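Local coordinates for RagB/SusD family nutrient uptake outer membrane protein (PDB 7KV2), which probably binds beta-glucans at the outer membrane surface of a human gut bacterium as a SusD-type partner in their uptake, at residues R339-D351 / S363-K377. Numbering follows the deposited sequence.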
ATOM      1  N   ARG A 339     -11.483 -15.216   3.619  1.00 18.90           N
ATOM      2  CA  ARG A 339     -10.653 -16.308   3.087  1.00 20.13           C
ATOM      3  C   ARG A 339     -10.816 -16.291   1.564  1.00 20.26           C
ATOM      4  O   ARG A 339      -9.797 -16.222   0.861  1.00 19.63           O
ATOM      5  CB  ARG A 339     -11.058 -17.680   3.620  1.00 20.42           C
ATOM      6  CG  ARG A 339     -10.142 -18.784   3.127  1.00 21.59           C
ATOM      7  CD  ARG A 339     -10.509 -20.128   3.728  1.00 23.10           C
ATOM      8  NE  ARG A 339     -11.714 -20.611   3.051  1.00 24.51           N
ATOM      9  CZ  ARG A 339     -12.310 -21.753   3.336  1.00 31.09           C
ATOM     10  NH1 ARG A 339     -11.801 -22.527   4.271  1.00 30.25           N
ATOM     11  NH2 ARG A 339     -13.391 -22.135   2.669  1.00 34.06           N
ATOM     12  N   ASN A 340     -12.042 -16.394   1.052  1.00 18.29           N
ATOM     13  CA  ASN A 340     -12.228 -16.441  -0.421  1.00 20.31           C
ATOM     14  C   ASN A 340     -12.036 -15.064  -1.061  1.00 17.54           C
ATOM     15  O   ASN A 340     -11.613 -15.035  -2.257  1.00 18.31           O
ATOM     16  CB  ASN A 340     -13.531 -17.141  -0.807  1.00 22.15           C
ATOM     17  CG  ASN A 340     -13.542 -18.578  -0.333  1.00 25.50           C
ATOM     18  OD1 ASN A 340     -12.571 -19.072   0.243  1.00 26.39           O
ATOM     19  ND2 ASN A 340     -14.678 -19.229  -0.498  1.00 28.46           N
ATOM     20  N   ALA A 341     -12.201 -13.968  -0.308  1.00 16.57           N
ATOM     21  CA  ALA A 341     -12.011 -12.618  -0.861  1.00 15.27           C
ATOM     22  C   ALA A 341     -10.507 -12.337  -1.002  1.00 13.68           C
ATOM     23  O   ALA A 341     -10.146 -11.387  -1.718  1.00 14.14           O
ATOM     24  CB  ALA A 341     -12.627 -11.578   0.012  1.00 15.31           C
ATOM     25  N   THR A 342      -9.697 -13.081  -0.254  1.00 14.33           N
ATOM     26  CA  THR A 342      -8.211 -12.944  -0.250  1.00 14.67           C
ATOM     27  C   THR A 342      -7.610 -13.969  -1.204  1.00 15.22           C
ATOM     28  O   THR A 342      -6.644 -13.611  -1.946  1.00 16.95           O
ATOM     29  CB  THR A 342      -7.624 -13.087   1.160  1.00 14.55           C
ATOM     30  OG1 THR A 342      -8.175 -12.039   1.970  1.00 14.50           O
ATOM     31  CG2 THR A 342      -6.115 -13.064   1.176  1.00 13.53           C
ATOM     32  N   CYS A 343      -8.065 -15.214  -1.137  1.00 14.49           N
ATOM     33  CA  CYS A 343      -7.386 -16.387  -1.758  1.00 14.99           C
ATOM     34  C   CYS A 343      -8.309 -16.944  -2.844  1.00 16.47           C
ATOM     35  O   CYS A 343      -9.296 -17.570  -2.509  1.00 18.38           O
ATOM     36  CB  CYS A 343      -7.121 -17.469  -0.719  1.00 15.64           C
ATOM     37  SG  CYS A 343      -6.362 -16.916   0.820  1.00 18.24           S
ATOM     38  N   TRP A 344      -8.004 -16.701  -4.114  1.00 17.31           N
ATOM     39  CA  TRP A 344      -8.803 -17.209  -5.246  1.00 17.78           C
ATOM     40  C   TRP A 344      -8.162 -18.534  -5.644  1.00 18.66           C
ATOM     41  O   TRP A 344      -6.980 -18.543  -5.966  1.00 16.61           O
ATOM     42  CB  TRP A 344      -8.874 -16.207  -6.400  1.00 19.14           C
ATOM     43  CG  TRP A 344      -9.481 -16.798  -7.630  1.00 19.74           C
ATOM     44  CD1 TRP A 344     -10.723 -17.362  -7.749  1.00 21.66           C
ATOM     45  CD2 TRP A 344      -8.873 -16.896  -8.921  1.00 19.30           C
ATOM     46  NE1 TRP A 344     -10.932 -17.786  -9.037  1.00 22.82           N
ATOM     47  CE2 TRP A 344      -9.817 -17.490  -9.783  1.00 18.07           C
ATOM     48  CE3 TRP A 344      -7.656 -16.464  -9.456  1.00 19.44           C
ATOM     49  CZ2 TRP A 344      -9.529 -17.785 -11.111  1.00 18.39           C
ATOM     50  CZ3 TRP A 344      -7.401 -16.697 -10.791  1.00 19.86           C
ATOM     51  CH2 TRP A 344      -8.322 -17.351 -11.607  1.00 17.28           C
ATOM     52  N   ASN A 345      -8.898 -19.633  -5.475  1.00 18.54           N
ATOM     53  CA  ASN A 345      -8.412 -20.999  -5.773  1.00 20.01           C
ATOM     54  C   ASN A 345      -8.560 -21.247  -7.273  1.00 22.20           C
ATOM     55  O   ASN A 345      -9.536 -21.947  -7.727  1.00 20.73           O
ATOM     56  CB  ASN A 345      -9.156 -22.020  -4.907  1.00 24.22           C
ATOM     57  CG  ASN A 345      -8.456 -23.358  -4.859  1.00 24.09           C
ATOM     58  OD1 ASN A 345      -7.600 -23.649  -5.689  1.00 23.30           O
ATOM     59  ND2 ASN A 345      -8.796 -24.152  -3.848  1.00 26.47           N
ATOM     60  N   ALA A 346      -7.623 -20.717  -8.045  1.00 21.14           N
ATOM     61  CA  ALA A 346      -7.593 -20.836  -9.509  1.00 18.90           C
ATOM     62  C   ALA A 346      -7.595 -22.308  -9.895  1.00 20.55           C
ATOM     63  O   ALA A 346      -8.289 -22.653 -10.885  1.00 20.66           O
ATOM     64  CB  ALA A 346      -6.374 -20.157 -10.067  1.00 18.31           C
ATOM     65  N   GLN A 347      -6.783 -23.134  -9.226  1.00 19.47           N
ATOM     66  CA  GLN A 347      -6.665 -24.558  -9.639  1.00 20.76           C
ATOM     67  C   GLN A 347      -7.992 -25.277  -9.387  1.00 21.12           C
ATOM     68  O   GLN A 347      -8.409 -26.027 -10.276  1.00 23.99           O
ATOM     69  CB  GLN A 347      -5.531 -25.310  -8.948  1.00 22.20           C
ATOM     70  CG  GLN A 347      -5.274 -26.681  -9.565  1.00 24.99           C
ATOM     71  CD  GLN A 347      -4.990 -26.597 -11.052  1.00 26.67           C
ATOM     72  OE1 GLN A 347      -4.124 -25.841 -11.491  1.00 25.25           O
ATOM     73  NE2 GLN A 347      -5.713 -27.394 -11.820  1.00 26.66           N
ATOM     74  N   ALA A 348      -8.652 -25.033  -8.251  1.00 23.34           N
ATOM     75  CA  ALA A 348      -9.953 -25.675  -7.927  1.00 24.01           C
ATOM     76  C   ALA A 348     -10.967 -25.335  -9.017  1.00 25.81           C
ATOM     77  O   ALA A 348     -11.789 -26.212  -9.410  1.00 26.02           O
ATOM     78  CB  ALA A 348     -10.432 -25.254  -6.559  1.00 27.25           C
ATOM     79  N   VAL A 349     -10.921 -24.108  -9.537  1.00 23.35           N
ATOM     80  CA  VAL A 349     -11.841 -23.645 -10.617  1.00 25.88           C
ATOM     81  C   VAL A 349     -11.651 -24.529 -11.861  1.00 28.53           C
ATOM     82  O   VAL A 349     -12.654 -25.021 -12.439  1.00 24.85           O
ATOM     83  CB  VAL A 349     -11.599 -22.155 -10.923  1.00 25.42           C
ATOM     84  CG1 VAL A 349     -12.219 -21.737 -12.236  1.00 27.52           C
ATOM     85  CG2 VAL A 349     -12.067 -21.274  -9.767  1.00 27.36           C
ATOM     86  N   LEU A 350     -10.409 -24.757 -12.263  1.00 24.67           N
ATOM     87  CA  LEU A 350     -10.162 -25.600 -13.447  1.00 26.83           C
ATOM     88  C   LEU A 350     -10.494 -27.074 -13.145  1.00 28.25           C
ATOM     89  O   LEU A 350     -10.980 -27.736 -14.062  1.00 30.63           O
ATOM     90  CB  LEU A 350      -8.715 -25.406 -13.903  1.00 25.44           C
ATOM     91  CG  LEU A 350      -8.339 -23.990 -14.362  1.00 23.56           C
ATOM     92  CD1 LEU A 350      -6.992 -23.996 -15.059  1.00 24.44           C
ATOM     93  CD2 LEU A 350      -9.368 -23.371 -15.288  1.00 22.79           C
ATOM     94  N   ASP A 351     -10.174 -27.591 -11.959  1.00 28.09           N
ATOM     95  CA  ASP A 351     -10.465 -28.989 -11.548  1.00 30.91           C
ATOM     96  C   ASP A 351     -11.970 -29.198 -11.708  1.00 34.71           C
ATOM     97  O   ASP A 351     -12.364 -30.221 -12.299  1.00 35.51           O
ATOM     98  CB  ASP A 351     -10.052 -29.306 -10.102  1.00 28.65           C
ATOM     99  CG  ASP A 351      -8.560 -29.281  -9.835  1.00 31.72           C
ATOM    100  OD1 ASP A 351      -7.799 -29.338 -10.805  1.00 32.70           O
ATOM    101  OD2 ASP A 351      -8.167 -29.197  -8.646  1.00 31.78           O
ATOM    102  N   SER A 363      -5.932 -25.984 -18.399  1.00 26.62           N
ATOM    103  CA  SER A 363      -4.899 -25.720 -17.370  1.00 23.20           C
ATOM    104  C   SER A 363      -4.446 -24.256 -17.504  1.00 20.97           C
ATOM    105  O   SER A 363      -4.658 -23.644 -18.560  1.00 21.58           O
ATOM    106  CB  SER A 363      -3.742 -26.678 -17.499  1.00 25.64           C
ATOM    107  OG  SER A 363      -3.083 -26.490 -18.745  1.00 29.02           O
ATOM    108  N   TYR A 364      -3.813 -23.723 -16.477  1.00 19.81           N
ATOM    109  CA  TYR A 364      -2.936 -22.538 -16.631  1.00 19.03           C
ATOM    110  C   TYR A 364      -1.500 -23.062 -16.538  1.00 17.68           C
ATOM    111  O   TYR A 364      -1.351 -24.236 -16.198  1.00 20.77           O
ATOM    112  CB  TYR A 364      -3.286 -21.406 -15.654  1.00 16.05           C
ATOM    113  CG  TYR A 364      -2.946 -21.655 -14.210  1.00 17.37           C
ATOM    114  CD1 TYR A 364      -3.836 -22.295 -13.373  1.00 18.38           C
ATOM    115  CD2 TYR A 364      -1.752 -21.229 -13.651  1.00 16.52           C
ATOM    116  CE1 TYR A 364      -3.542 -22.552 -12.055  1.00 17.39           C
ATOM    117  CE2 TYR A 364      -1.443 -21.471 -12.325  1.00 16.48           C
ATOM    118  CZ  TYR A 364      -2.324 -22.161 -11.524  1.00 17.73           C
ATOM    119  OH  TYR A 364      -2.095 -22.414 -10.212  1.00 16.53           O
ATOM    120  N   THR A 365      -0.525 -22.182 -16.719  1.00 17.73           N
ATOM    121  CA  THR A 365       0.919 -22.465 -16.628  1.00 17.95           C
ATOM    122  C   THR A 365       1.432 -22.100 -15.233  1.00 17.81           C
ATOM    123  O   THR A 365       1.592 -20.918 -14.936  1.00 17.32           O
ATOM    124  CB  THR A 365       1.669 -21.792 -17.782  1.00 19.82           C
ATOM    125  OG1 THR A 365       1.124 -22.304 -19.004  1.00 18.79           O
ATOM    126  CG2 THR A 365       3.151 -22.091 -17.722  1.00 19.16           C
ATOM    127  N   THR A 366       1.609 -23.109 -14.380  1.00 18.42           N
ATOM    128  CA  THR A 366       2.116 -22.913 -13.007  1.00 18.87           C
ATOM    129  C   THR A 366       3.541 -22.377 -13.136  1.00 18.63           C
ATOM    130  O   THR A 366       4.264 -22.831 -14.061  1.00 21.25           O
ATOM    131  CB  THR A 366       2.029 -24.198 -12.163  1.00 20.38           C
ATOM    132  OG1 THR A 366       2.862 -25.243 -12.702  1.00 19.14           O
ATOM    133  CG2 THR A 366       0.601 -24.708 -12.048  1.00 20.05           C
ATOM    134  N   ARG A 367       3.903 -21.421 -12.305  1.00 16.51           N
ATOM    135  CA  ARG A 367       5.272 -20.858 -12.318  1.00 20.98           C
ATOM    136  C   ARG A 367       5.928 -21.134 -10.968  1.00 20.29           C
ATOM    137  O   ARG A 367       5.440 -21.969 -10.219  1.00 18.91           O
ATOM    138  CB  ARG A 367       5.193 -19.387 -12.702  1.00 22.70           C
ATOM    139  CG  ARG A 367       4.922 -19.177 -14.174  1.00 23.56           C
ATOM    140  CD  ARG A 367       5.166 -17.725 -14.564  1.00 22.98           C
ATOM    141  NE  ARG A 367       6.086 -17.644 -15.669  1.00 20.82           N
ATOM    142  CZ  ARG A 367       6.564 -16.529 -16.155  1.00 22.94           C
ATOM    143  NH1 ARG A 367       6.196 -15.377 -15.625  1.00 20.59           N
ATOM    144  NH2 ARG A 367       7.388 -16.565 -17.191  1.00 22.55           N
ATOM    145  N   TYR A 368       7.028 -20.461 -10.679  1.00 19.49           N
ATOM    146  CA  TYR A 368       7.801 -20.702  -9.459  1.00 19.90           C
ATOM    147  C   TYR A 368       6.917 -20.409  -8.247  1.00 20.10           C
ATOM    148  O   TYR A 368       6.182 -19.403  -8.242  1.00 17.95           O
ATOM    149  CB  TYR A 368       9.053 -19.843  -9.547  1.00 21.32           C
ATOM    150  CG  TYR A 368       9.977 -19.986  -8.381  1.00 21.46           C
ATOM    151  CD1 TYR A 368      10.356 -21.237  -7.910  1.00 24.08           C
ATOM    152  CD2 TYR A 368      10.433 -18.865  -7.717  1.00 22.11           C
ATOM    153  CE1 TYR A 368      11.194 -21.348  -6.801  1.00 23.73           C
ATOM    154  CE2 TYR A 368      11.284 -18.968  -6.634  1.00 24.88           C
ATOM    155  CZ  TYR A 368      11.659 -20.217  -6.173  1.00 23.95           C
ATOM    156  OH  TYR A 368      12.464 -20.277  -5.081  1.00 25.43           O
ATOM    157  N   GLN A 369       6.959 -21.278  -7.245  1.00 19.04           N
ATOM    158  CA  GLN A 369       6.223 -21.108  -5.968  1.00 19.37           C
ATOM    159  C   GLN A 369       4.705 -21.140  -6.182  1.00 18.40           C
ATOM    160  O   GLN A 369       3.989 -20.788  -5.246  1.00 18.60           O
ATOM    161  CB  GLN A 369       6.707 -19.853  -5.234  1.00 19.55           C
ATOM    162  CG  GLN A 369       8.215 -19.866  -5.017  1.00 20.01           C
ATOM    163  CD  GLN A 369       8.749 -18.571  -4.433  1.00 22.19           C
ATOM    164  OE1 GLN A 369       8.313 -17.464  -4.808  1.00 18.67           O
ATOM    165  NE2 GLN A 369       9.768 -18.687  -3.585  1.00 19.75           N
ATOM    166  N   ASP A 370       4.226 -21.788  -7.233  1.00 17.34           N
ATOM    167  CA  ASP A 370       2.773 -21.942  -7.494  1.00 17.43           C
ATOM    168  C   ASP A 370       2.115 -22.666  -6.323  1.00 19.01           C
ATOM    169  O   ASP A 370       2.695 -23.649  -5.809  1.00 18.84           O
ATOM    170  CB  ASP A 370       2.481 -22.757  -8.754  1.00 17.86           C
ATOM    171  CG  ASP A 370       0.980 -22.883  -9.018  1.00 19.12           C
ATOM    172  OD1 ASP A 370       0.379 -21.879  -9.465  1.00 17.06           O
ATOM    173  OD2 ASP A 370       0.421 -23.976  -8.770  1.00 20.76           O
ATOM    174  N   THR A 371       0.959 -22.187  -5.879  1.00 16.70           N
ATOM    175  CA  THR A 371       0.174 -22.863  -4.820  1.00 17.71           C
ATOM    176  C   THR A 371      -1.214 -23.240  -5.337  1.00 17.49           C
ATOM    177  O   THR A 371      -1.946 -23.921  -4.570  1.00 19.88           O
ATOM    178  CB  THR A 371       0.003 -21.951  -3.605  1.00 17.39           C
ATOM    179  OG1 THR A 371      -0.699 -20.796  -4.080  1.00 17.02           O
ATOM    180  CG2 THR A 371       1.333 -21.582  -2.995  1.00 18.41           C
ATOM    181  N   GLY A 372      -1.620 -22.752  -6.512  1.00 17.31           N
ATOM    182  CA  GLY A 372      -3.037 -22.845  -6.937  1.00 18.04           C
ATOM    183  C   GLY A 372      -3.879 -21.660  -6.463  1.00 17.53           C
ATOM    184  O   GLY A 372      -5.020 -21.495  -6.968  1.00 16.54           O
ATOM    185  N   PHE A 373      -3.356 -20.814  -5.563  1.00 15.73           N
ATOM    186  CA  PHE A 373      -4.079 -19.640  -5.024  1.00 16.62           C
ATOM    187  C   PHE A 373      -3.424 -18.365  -5.515  1.00 15.46           C
ATOM    188  O   PHE A 373      -2.142 -18.263  -5.500  1.00 14.96           O
ATOM    189  CB  PHE A 373      -4.078 -19.611  -3.498  1.00 16.36           C
ATOM    190  CG  PHE A 373      -4.772 -20.778  -2.828  1.00 18.16           C
ATOM    191  CD1 PHE A 373      -6.150 -20.801  -2.691  1.00 19.43           C
ATOM    192  CD2 PHE A 373      -4.038 -21.829  -2.297  1.00 21.24           C
ATOM    193  CE1 PHE A 373      -6.781 -21.867  -2.069  1.00 20.19           C
ATOM    194  CE2 PHE A 373      -4.674 -22.864  -1.609  1.00 23.76           C
ATOM    195  CZ  PHE A 373      -6.045 -22.895  -1.530  1.00 20.31           C
ATOM    196  N   PHE A 374      -4.256 -17.392  -5.842  1.00 16.02           N
ATOM    197  CA  PHE A 374      -3.827 -16.026  -6.225  1.00 15.71           C
ATOM    198  C   PHE A 374      -4.580 -14.995  -5.398  1.00 14.07           C
ATOM    199  O   PHE A 374      -5.635 -15.319  -4.812  1.00 14.11           O
ATOM    200  CB  PHE A 374      -3.957 -15.830  -7.746  1.00 16.06           C
ATOM    201  CG  PHE A 374      -3.117 -16.798  -8.545  1.00 15.42           C
ATOM    202  CD1 PHE A 374      -3.563 -18.083  -8.797  1.00 14.39           C
ATOM    203  CD2 PHE A 374      -1.824 -16.465  -8.919  1.00 15.46           C
ATOM    204  CE1 PHE A 374      -2.755 -18.994  -9.453  1.00 15.01           C
ATOM    205  CE2 PHE A 374      -1.032 -17.377  -9.599  1.00 17.31           C
ATOM    206  CZ  PHE A 374      -1.509 -18.637  -9.885  1.00 15.59           C
ATOM    207  N   LEU A 375      -4.030 -13.785  -5.335  1.00 14.08           N
ATOM    208  CA  LEU A 375      -4.577 -12.705  -4.479  1.00 14.35           C
ATOM    209  C   LEU A 375      -5.803 -12.137  -5.196  1.00 13.45           C
ATOM    210  O   LEU A 375      -5.683 -11.309  -6.123  1.00 15.01           O
ATOM    211  CB  LEU A 375      -3.514 -11.639  -4.238  1.00 13.56           C
ATOM    212  CG  LEU A 375      -3.956 -10.465  -3.368  1.00 14.54           C
ATOM    213  CD1 LEU A 375      -4.255 -10.919  -1.950  1.00 15.71           C
ATOM    214  CD2 LEU A 375      -2.878  -9.400  -3.347  1.00 14.58           C
ATOM    215  N   GLU A 376      -6.973 -12.552  -4.730  1.00 15.06           N
ATOM    216  CA  GLU A 376      -8.270 -12.161  -5.320  1.00 14.66           C
ATOM    217  C   GLU A 376      -8.477 -10.658  -5.277  1.00 16.04           C
ATOM    218  O   GLU A 376      -9.061 -10.129  -6.232  1.00 15.47           O
ATOM    219  CB  GLU A 376      -9.373 -12.930  -4.590  1.00 16.20           C
ATOM    220  CG  GLU A 376     -10.779 -12.592  -5.067  1.00 16.78           C
ATOM    221  CD  GLU A 376     -11.106 -12.898  -6.520  1.00 20.39           C
ATOM    222  OE1 GLU A 376     -10.248 -13.432  -7.232  1.00 19.90           O
ATOM    223  OE2 GLU A 376     -12.194 -12.493  -6.960  1.00 25.84           O
ATOM    224  N   LYS A 377      -8.015  -9.963  -4.227  1.00 15.21           N
ATOM    225  CA  LYS A 377      -8.278  -8.525  -4.051  1.00 15.57           C
ATOM    226  C   LYS A 377      -7.886  -7.735  -5.300  1.00 15.72           C
ATOM    227  O   LYS A 377      -8.571  -6.750  -5.624  1.00 15.78           O
ATOM    228  CB  LYS A 377      -7.520  -7.962  -2.864  1.00 15.51           C
ATOM    229  CG  LYS A 377      -7.956  -8.536  -1.533  1.00 16.00           C
ATOM    230  CD  LYS A 377      -7.152  -8.014  -0.376  1.00 14.26           C
ATOM    231  CE  LYS A 377      -7.557  -8.649   0.945  1.00 14.94           C
ATOM    232  NZ  LYS A 377      -6.789  -8.147   2.121  1.00 14.52           N
TER
HETATM  233  O   HOH W   1      -6.986 -10.317   3.974  1.00 14.80           O
HETATM  234  O   HOH W   2      -3.599 -25.754 -14.236  1.00 24.54           O
HETATM  235  O   HOH W   3      -1.885 -25.414  -9.505  1.00 24.58           O
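Gln347 OE1 is gripped by two waters beside the ring of Tyr364: water 2 donates to it at 2.8 Å and accepts from Tyr364 N, while water 3 donates to it and to Asp370 OD2. The bend of Gln347 at chi2 (56°) turns the amide along its helix toward the next turn, where NE2 bonds Asp351 OD1 at 3.0 Å. The frame is a small antiparallel two-strand sheet in the SusD-family part of the chain: strand 343-345, between helices 337-342 and 346-355, pairs with strand 373-375. Trp344 and Phe374 form its hydrogen-bonded pair, Trp344 N to Phe374 O at 2.8 Å and Phe374 N to Trp344 O at 3.0 Å. On one face of the sheet, Asn345 lays OD1 over a face of the Phe373 ring, amide and ring planes 42° apart. The same OD1 accepts from Ala348 N at 3.1 Å, making Asn345 the N-cap of helix 346-355. With an alanine at Asn345, Ala348 N would probably lose its capping acceptor and the Phe373 ring the amide packed against it. Beyond the strands, Ala346 CB packs on Phe374 CD1 at 3.7 Å, and Leu350 CD1 meets the edge of the Tyr364 ring. Glu376 OE1 lies 3.2 Å from Trp344 CB, its carboxylate 46° from the indole plane; it accepts from His315, whose ring stacks with Trp344. Lys377 runs alongside Thr342 toward a salt bridge with Glu460 and a bond to Val458 O. Thr342 OG1, also bonded to Arg338 O, accepts at 2.9 Å from water 1, which in turn accepts from Lys377 NZ.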